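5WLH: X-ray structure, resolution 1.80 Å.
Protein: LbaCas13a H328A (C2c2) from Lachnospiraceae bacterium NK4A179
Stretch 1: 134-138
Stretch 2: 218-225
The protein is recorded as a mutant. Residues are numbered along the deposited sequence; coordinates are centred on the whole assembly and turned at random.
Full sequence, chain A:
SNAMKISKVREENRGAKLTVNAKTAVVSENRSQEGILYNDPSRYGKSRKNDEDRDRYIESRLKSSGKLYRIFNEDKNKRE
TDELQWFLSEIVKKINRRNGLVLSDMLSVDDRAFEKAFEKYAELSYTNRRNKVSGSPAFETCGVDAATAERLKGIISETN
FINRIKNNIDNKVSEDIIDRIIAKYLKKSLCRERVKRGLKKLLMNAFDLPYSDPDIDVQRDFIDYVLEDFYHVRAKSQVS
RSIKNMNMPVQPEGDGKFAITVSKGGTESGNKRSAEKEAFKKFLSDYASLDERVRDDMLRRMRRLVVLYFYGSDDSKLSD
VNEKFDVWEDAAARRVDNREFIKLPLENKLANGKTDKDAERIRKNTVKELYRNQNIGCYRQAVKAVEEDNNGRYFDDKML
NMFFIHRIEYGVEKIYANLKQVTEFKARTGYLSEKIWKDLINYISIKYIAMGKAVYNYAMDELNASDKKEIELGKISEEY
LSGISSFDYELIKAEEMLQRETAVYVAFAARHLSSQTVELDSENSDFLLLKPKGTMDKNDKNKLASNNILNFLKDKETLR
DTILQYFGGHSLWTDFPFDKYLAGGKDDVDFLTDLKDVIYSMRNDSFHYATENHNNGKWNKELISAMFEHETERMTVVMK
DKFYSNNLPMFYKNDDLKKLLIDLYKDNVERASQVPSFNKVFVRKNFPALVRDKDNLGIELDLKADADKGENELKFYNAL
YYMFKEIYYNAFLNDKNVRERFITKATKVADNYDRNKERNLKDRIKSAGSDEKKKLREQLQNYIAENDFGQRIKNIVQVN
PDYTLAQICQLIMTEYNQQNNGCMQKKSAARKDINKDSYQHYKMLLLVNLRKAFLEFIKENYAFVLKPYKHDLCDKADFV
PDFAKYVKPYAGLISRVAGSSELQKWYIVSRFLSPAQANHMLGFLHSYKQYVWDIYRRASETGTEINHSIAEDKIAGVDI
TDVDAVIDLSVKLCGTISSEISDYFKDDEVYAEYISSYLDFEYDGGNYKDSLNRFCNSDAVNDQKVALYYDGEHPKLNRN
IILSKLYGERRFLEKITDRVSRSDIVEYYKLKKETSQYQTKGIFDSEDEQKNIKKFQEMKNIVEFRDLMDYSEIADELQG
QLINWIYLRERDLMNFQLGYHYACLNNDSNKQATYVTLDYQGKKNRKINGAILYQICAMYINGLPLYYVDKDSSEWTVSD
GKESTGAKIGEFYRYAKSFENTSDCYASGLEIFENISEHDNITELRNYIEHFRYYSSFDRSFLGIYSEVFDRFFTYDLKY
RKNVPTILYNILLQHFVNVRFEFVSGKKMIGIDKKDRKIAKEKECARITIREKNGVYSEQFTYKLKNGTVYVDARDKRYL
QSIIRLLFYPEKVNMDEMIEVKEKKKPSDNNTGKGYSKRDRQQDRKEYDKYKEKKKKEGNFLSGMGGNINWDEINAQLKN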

ATOM      1  N   SER A 134     -18.579  46.701  -4.520  1.00 61.68           N
ATOM      2  CA  SER A 134     -19.594  46.522  -3.495  1.00 62.40           C
ATOM      3  C   SER A 134     -20.975  46.433  -4.132  1.00 59.65           C
ATOM      4  O   SER A 134     -21.358  47.295  -4.931  1.00 62.02           O
ATOM      5  N   GLY A 135     -21.712  45.387  -3.796  1.00 54.73           N
ATOM      6  CA  GLY A 135     -23.121  45.361  -4.117  1.00 49.31           C
ATOM      7  C   GLY A 135     -23.465  44.321  -5.176  1.00 42.99           C
ATOM      8  O   GLY A 135     -22.627  43.888  -5.980  1.00 38.34           O
ATOM      9  N   SER A 136     -24.737  43.925  -5.155  1.00 38.68           N
ATOM     10  CA  SER A 136     -25.286  43.039  -6.165  1.00 36.95           C
ATOM     11  C   SER A 136     -25.371  43.768  -7.499  1.00 34.59           C
ATOM     12  O   SER A 136     -25.627  44.972  -7.539  1.00 33.92           O
ATOM     13  N   PRO A 137     -25.157  43.063  -8.601  1.00 35.80           N
ATOM     14  CA  PRO A 137     -25.310  43.691  -9.912  1.00 37.64           C
ATOM     15  C   PRO A 137     -26.760  44.072 -10.149  1.00 41.44           C
ATOM     16  O   PRO A 137     -27.681  43.533  -9.533  1.00 43.71           O
ATOM     17  N   ALA A 138     -26.946  45.031 -11.050  1.00 45.65           N
ATOM     18  CA  ALA A 138     -28.268  45.438 -11.509  1.00 45.46           C
ATOM     19  C   ALA A 138     -28.565  44.758 -12.839  1.00 43.12           C
ATOM     20  O   ALA A 138     -27.693  44.662 -13.709  1.00 43.74           O
ATOM     21  N   VAL A 218     -28.474  39.292   3.420  1.00 27.73           N
ATOM     22  CA  VAL A 218     -29.026  38.065   2.844  1.00 28.06           C
ATOM     23  C   VAL A 218     -28.840  38.051   1.331  1.00 28.09           C
ATOM     24  O   VAL A 218     -28.445  37.031   0.748  1.00 26.83           O
ATOM     25  N   GLN A 219     -29.096  39.182   0.676  1.00 26.70           N
ATOM     26  CA  GLN A 219     -28.992  39.231  -0.779  1.00 28.15           C
ATOM     27  C   GLN A 219     -27.566  38.945  -1.247  1.00 29.00           C
ATOM     28  O   GLN A 219     -27.342  38.094  -2.114  1.00 30.14           O
ATOM     29  N   ARG A 220     -26.586  39.654  -0.692  1.00 25.86           N
ATOM     30  CA  ARG A 220     -25.227  39.543  -1.213  1.00 29.18           C
ATOM     31  C   ARG A 220     -24.519  38.296  -0.694  1.00 27.89           C
ATOM     32  O   ARG A 220     -23.798  37.629  -1.445  1.00 29.74           O
ATOM     33  N   ASP A 221     -24.716  37.964   0.575  1.00 26.68           N
ATOM     34  CA  ASP A 221     -23.950  36.897   1.206  1.00 29.45           C
ATOM     35  C   ASP A 221     -24.544  35.519   0.972  1.00 27.90           C
ATOM     36  O   ASP A 221     -23.793  34.534   0.939  1.00 28.20           O
ATOM     37  N   PHE A 222     -25.863  35.414   0.797  1.00 25.43           N
ATOM     38  CA  PHE A 222     -26.466  34.121   0.506  1.00 21.19           C
ATOM     39  C   PHE A 222     -27.010  34.050  -0.917  1.00 26.74           C
ATOM     40  O   PHE A 222     -26.518  33.259  -1.727  1.00 24.95           O
ATOM     41  N   ILE A 223     -28.011  34.869  -1.249  1.00 27.49           N
ATOM     42  CA  ILE A 223     -28.748  34.648  -2.493  1.00 25.20           C
ATOM     43  C   ILE A 223     -27.826  34.786  -3.691  1.00 25.39           C
ATOM     44  O   ILE A 223     -27.802  33.924  -4.581  1.00 26.11           O
ATOM     45  N   ASP A 224     -27.064  35.883  -3.740  1.00 25.10           N
ATOM     46  CA  ASP A 224     -26.161  36.108  -4.860  1.00 27.17           C
ATOM     47  C   ASP A 224     -25.146  34.986  -4.966  1.00 27.01           C
ATOM     48  O   ASP A 224     -24.784  34.575  -6.071  1.00 25.84           O
ATOM     49  N   TYR A 225     -24.669  34.489  -3.825  1.00 28.85           N
ATOM     50  CA  TYR A 225     -23.727  33.380  -3.852  1.00 28.36           C
ATOM     51  C   TYR A 225     -24.379  32.119  -4.396  1.00 28.60           C
ATOM     52  O   TYR A 225     -23.768  31.397  -5.192  1.00 27.88           O
TER

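The two stretches meet over a small patch, burying 181 Å² in all, where an extended segment without regular secondary structure lies against one side of a helix. The backbones come nearest at Ser136 and Arg220, whose CA atoms are 6.1 Å apart, and three helix residues, Gln219, Arg220 and Asp224, point their CA-to-CB bonds toward the loop.

Val218 begins the helical stretch. Its side chain, chi1 t, is buried but out of reach of the loop. Its carbonyl matters more here: Val218 O accepts hydrogen bonds from Phe222 N and from Ile223 N, each at 3.0 Å, the second belonging to a wider pi-type turn. The next backbone bond, Asp224 N to Gln219 O at 2.8 Å, also spans five residues, so Gln219 and Asp224 are tied together through the main chain as well as through their side chains.

Gln219 adopts t for chi1 and p for chi2. Its aliphatic portion meets the serine, with CG 3.5 Å from Ser136 OG, while its amide turns to the helix's own acid: Gln219 NE2 donates to Asp224 OD1 at 3.0 Å with a nearly straight angle. A long side chain with an amide end suits this place, offering methylenes for packing and an N-H for the carboxylate.

Arg220 supplies the broadest helix surface in the contact. With chi1 t, chi2 p and chi3 t, it carries its chain along the loop, and CD packs 3.6 Å from Ser136 N and 3.8 Å from Ser136 OG. Gly135 O lies over one face of the guanidinium, 3.4 Å from Arg220 NE, but the angle is too poor for a hydrogen bond. Pro137 CD makes a looser contact, 4.3 Å from Arg220 NH1. That same NH1 forms a salt bridge with Asp224 OD2 at 3.0 Å, which anchors the guanidinium beside the loop. Glycine suits position 135 because, at its backbone angles, a CB would be jammed against the carbonyl oxygen of the residue before.

Asp221, Phe222 and Ile223 take no part in the contact. Their side chains, with chi1 m, t and m respectively, are buried out of reach of the loop.

Asp224 is the polar centre of the arrangement. In the m rotamer, its buried carboxylate receives the one hydrogen bond between the stretches, from Ser136 OG to Asp224 OD2, at a short 2.5 Å. Ser136, also m at chi1, has a CB that points sideways, yet its hydroxyl still reaches the acid. Serine is apt here: it is small enough to sit close to the helix and brings a donor. OD2 is thus shared by the serine and the arginine, while OD1 takes the glutamine amide, so one aspartate joins the loop to two helix side chains. Tyr225, chi1 t, closes the stretch, buried and beyond contact. At the loop's ends, Ser134 and Ala138 are exposed and likewise make no contact with the helix.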

ATOM      1  CB  SER A 134     -19.544  47.683  -2.498  1.00 63.93           C
ATOM      2  OG  SER A 134     -20.062  47.305  -1.235  1.00 64.24           O
ATOM      3  CB  SER A 136     -26.680  42.558  -5.769  1.00 32.80           C
ATOM      4  OG  SER A 136     -26.723  42.104  -4.428  1.00 35.42           O
ATOM      5  CB  PRO A 137     -24.857  42.606 -10.892  1.00 39.47           C
ATOM      6  CG  PRO A 137     -24.936  41.338 -10.139  1.00 41.60           C
ATOM      7  CD  PRO A 137     -24.732  41.658  -8.698  1.00 36.21           C
ATOM      8  CB  ALA A 138     -28.355  46.957 -11.663  1.00 44.53           C
ATOM      9  CB  VAL A 218     -30.505  37.896   3.236  1.00 30.70           C
ATOM     10  CG1 VAL A 218     -31.170  36.877   2.313  1.00 31.55           C
ATOM     11  CG2 VAL A 218     -30.615  37.447   4.678  1.00 27.17           C
ATOM     12  CB  GLN A 219     -29.456  40.593  -1.294  1.00 29.80           C
ATOM     13  CG  GLN A 219     -29.454  40.668  -2.808  1.00 28.03           C
ATOM     14  CD  GLN A 219     -30.556  39.817  -3.402  1.00 31.31           C
ATOM     15  OE1 GLN A 219     -31.730  39.967  -3.044  1.00 32.66           O
ATOM     16  NE2 GLN A 219     -30.186  38.885  -4.275  1.00 29.55           N
ATOM     17  CB  ARG A 220     -24.425  40.795  -0.850  1.00 29.92           C
ATOM     18  CG  ARG A 220     -23.110  40.920  -1.595  1.00 29.80           C
ATOM     19  CD  ARG A 220     -23.302  41.492  -2.996  1.00 26.35           C
ATOM     20  NE  ARG A 220     -22.078  41.367  -3.773  1.00 29.91           N
ATOM     21  CZ  ARG A 220     -21.922  40.552  -4.814  1.00 32.59           C
ATOM     22  NH1 ARG A 220     -22.927  39.781  -5.219  1.00 28.98           N
ATOM     23  NH2 ARG A 220     -20.758  40.507  -5.451  1.00 31.25           N
ATOM     24  CB  ASP A 221     -23.829  37.153   2.709  1.00 28.36           C
ATOM     25  CG  ASP A 221     -22.833  38.259   3.024  1.00 30.72           C
ATOM     26  OD1 ASP A 221     -21.714  38.211   2.477  1.00 35.11           O
ATOM     27  OD2 ASP A 221     -23.170  39.177   3.797  1.00 30.44           O
ATOM     28  CB  PHE A 222     -27.580  33.767   1.497  1.00 25.21           C
ATOM     29  CG  PHE A 222     -28.232  32.447   1.191  1.00 27.53           C
ATOM     30  CD1 PHE A 222     -27.507  31.268   1.306  1.00 29.72           C
ATOM     31  CD2 PHE A 222     -29.545  32.383   0.752  1.00 26.77           C
ATOM     32  CE1 PHE A 222     -28.095  30.038   1.013  1.00 27.69           C
ATOM     33  CE2 PHE A 222     -30.123  31.164   0.447  1.00 28.78           C
ATOM     34  CZ  PHE A 222     -29.398  29.991   0.584  1.00 29.03           C
ATOM     35  CB  ILE A 223     -29.934  35.619  -2.599  1.00 24.85           C
ATOM     36  CG1 ILE A 223     -30.935  35.352  -1.478  1.00 29.21           C
ATOM     37  CG2 ILE A 223     -30.579  35.473  -3.967  1.00 33.03           C
ATOM     38  CD1 ILE A 223     -32.145  36.301  -1.503  1.00 30.04           C
ATOM     39  CB  ASP A 224     -25.440  37.447  -4.712  1.00 30.03           C
ATOM     40  CG  ASP A 224     -26.335  38.647  -5.011  1.00 32.21           C
ATOM     41  OD1 ASP A 224     -27.487  38.478  -5.475  1.00 29.21           O
ATOM     42  OD2 ASP A 224     -25.871  39.770  -4.754  1.00 30.42           O
ATOM     43  CB  TYR A 225     -23.151  33.116  -2.458  1.00 22.82           C
ATOM     44  CG  TYR A 225     -21.962  32.191  -2.542  1.00 26.72           C
ATOM     45  CD1 TYR A 225     -20.694  32.695  -2.769  1.00 34.75           C
ATOM     46  CD2 TYR A 225     -22.120  30.811  -2.449  1.00 31.16           C
ATOM     47  CE1 TYR A 225     -19.605  31.855  -2.890  1.00 37.35           C
ATOM     48  CE2 TYR A 225     -21.033  29.960  -2.559  1.00 37.33           C
ATOM     49  CZ  TYR A 225     -19.779  30.494  -2.779  1.00 41.54           C
ATOM     50  OH  TYR A 225     -18.686  29.666  -2.891  1.00 44.62           O
TER